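Local structure of contact-dependent inhibitor A (Enterobacter cloacae subsp. cloacae, 4NTQ) at the interface of chains A and B. The protein is a contact-dependent inhibitor whose toxin region is a ribosomal RNase delivered into target bacteria and is bound here by the immunity protein CdiI. Numbering follows the deposited sequence. Chains: chain A, Contact-dependent inhibitor A; chain B, ECL CdiI.

The interface of chains A and B. Residues chain A 217, 221-223; chain B 92, 94, 120, 126.
A:Asn217 of the toxin meets B:Asp120 of the immunity protein through a hydrogen bond. The amide nitrogen ND2 of A:Asn217 donates to the carboxylate oxygen OD1 of B:Asp120 at 2.8 Å. The bond is almost straight, 178° at the hydrogen. The acceptor uses its anti lone pair, on the side remote from OD2, and lies in the asparagine amide plane. The two side chains reach towards each other from the two proteins, with amide and carboxylate nearly coplanar.

The other end of the same amide works within the toxin. OD1 of A:Asn217 accepts a hydrogen bond from the backbone N of A:Lys221 at 2.8 Å, with the donor above the carbonyl plane. This bond probably helps fix the amide's rotation and keeps ND2 turned towards B:Asp120. A chi1 of 71° places the amide where OD1 can meet the A:Lys221 nitrogen while ND2 faces CdiI.

Apolar packing centres on A:Lys221. Its CB touches the CD1 methyl of B:Ile126 at 3.5 Å, the two side chains crossing obliquely. The lysine chain bends at chi2 (-89°), and its CD lies 4.1 Å from CG of B:Asn94. Here the two side chains run alongside each other in the same sense. A:Lys221 and B:Asn94 also pair as an antiparallel beta bridge, next to strand 222-226 of the toxin and within strand 88-97 of CdiI.

The patch forms part of the toxin–immunity interface and probably helps CdiI recognise and hold its cognate RNase.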
loop_
_atom_site.group_PDB
_atom_site.type_symbol
_atom_site.label_atom_id
_atom_site.label_comp_id
_atom_site.label_asym_id
_atom_site.label_seq_id
_atom_site.Cartn_x
_atom_site.Cartn_y
_atom_site.Cartn_z
ATOM N N ASN A 217 -4.775 -7.723 -7.644
ATOM C CA ASN A 217 -5.908 -8.274 -8.387
ATOM C C ASN A 217 -7.064 -7.290 -8.564
ATOM O O ASN A 217 -6.963 -6.131 -8.149
ATOM C CB ASN A 217 -6.373 -9.619 -7.816
ATOM C CG ASN A 217 -7.071 -9.493 -6.483
ATOM O OD1 ASN A 217 -7.310 -8.396 -5.981
ATOM N ND2 ASN A 217 -7.415 -10.633 -5.901
ATOM N N LYS A 221 -6.136 -6.642 -4.114
ATOM C CA LYS A 221 -5.335 -7.523 -3.272
ATOM C C LYS A 221 -4.008 -7.778 -3.980
ATOM O O LYS A 221 -3.989 -8.047 -5.188
ATOM C CB LYS A 221 -6.051 -8.849 -3.050
ATOM C CG LYS A 221 -7.460 -8.740 -2.500
ATOM C CD LYS A 221 -7.482 -8.735 -0.979
ATOM C CE LYS A 221 -8.909 -8.831 -0.466
ATOM N NZ LYS A 221 -9.586 -10.040 -0.992
ATOM N N ARG A 222 -2.903 -7.695 -3.242
ATOM C CA ARG A 222 -1.589 -8.005 -3.805
ATOM C C ARG A 222 -1.481 -9.487 -4.100
ATOM O O ARG A 222 -1.742 -10.326 -3.228
ATOM C CB ARG A 222 -0.489 -7.611 -2.837
ATOM C CG ARG A 222 0.932 -7.793 -3.356
ATOM C CD ARG A 222 1.905 -7.013 -2.465
ATOM N NE ARG A 222 3.297 -7.431 -2.612
ATOM C CZ ARG A 222 4.323 -6.825 -2.011
ATOM N NH1 ARG A 222 4.108 -5.767 -1.230
ATOM N NH2 ARG A 222 5.564 -7.277 -2.190
ATOM N N ILE A 223 -1.104 -9.813 -5.331
ATOM C CA ILE A 223 -0.968 -11.214 -5.719
ATOM C C ILE A 223 0.424 -11.524 -6.244
ATOM O O ILE A 223 0.610 -12.457 -7.035
ATOM C CB ILE A 223 -2.046 -11.671 -6.725
ATOM C CG1 ILE A 223 -2.098 -10.737 -7.931
ATOM C CG2 ILE A 223 -3.404 -11.755 -6.046
ATOM C CD1 ILE A 223 -3.009 -11.257 -9.067
ATOM N N GLN B 92 -1.306 -7.918 5.040
ATOM C CA GLN B 92 -1.484 -7.971 3.605
ATOM C C GLN B 92 -1.287 -6.564 3.090
ATOM O O GLN B 92 -1.302 -5.609 3.869
ATOM C CB GLN B 92 -2.880 -8.492 3.254
ATOM C CG GLN B 92 -3.047 -9.954 3.593
ATOM C CD GLN B 92 -4.365 -10.544 3.120
ATOM O OE1 GLN B 92 -5.080 -9.959 2.306
ATOM N NE2 GLN B 92 -4.694 -11.719 3.639
ATOM N N ASN B 94 -2.807 -4.079 0.392
ATOM C CA ASN B 94 -4.002 -3.966 -0.443
ATOM C C ASN B 94 -4.148 -2.570 -0.951
ATOM O O ASN B 94 -3.884 -1.611 -0.223
ATOM C CB ASN B 94 -5.267 -4.386 0.335
ATOM C CG ASN B 94 -5.207 -5.830 0.802
ATOM O OD1 ASN B 94 -4.445 -6.639 0.259
ATOM N ND2 ASN B 94 -6.004 -6.166 1.809
ATOM N N ASP B 120 -7.727 -15.526 -4.052
ATOM C CA ASP B 120 -8.857 -14.860 -4.696
ATOM C C ASP B 120 -9.720 -15.841 -5.474
ATOM O O ASP B 120 -9.496 -17.052 -5.431
ATOM C CB ASP B 120 -8.449 -13.652 -5.559
ATOM C CG ASP B 120 -7.486 -14.001 -6.702
ATOM O OD1 ASP B 120 -6.742 -13.088 -7.120
ATOM O OD2 ASP B 120 -7.457 -15.145 -7.197
ATOM N N ILE B 126 -3.027 -14.651 -2.182
ATOM C CA ILE B 126 -2.944 -13.277 -1.726
ATOM C C ILE B 126 -1.632 -13.144 -0.968
ATOM O O ILE B 126 -1.315 -13.979 -0.124
ATOM C CB ILE B 126 -4.103 -12.931 -0.787
ATOM C CG1 ILE B 126 -5.445 -13.249 -1.461
ATOM C CG2 ILE B 126 -4.024 -11.469 -0.339
ATOM C CD1 ILE B 126 -5.750 -12.337 -2.582
#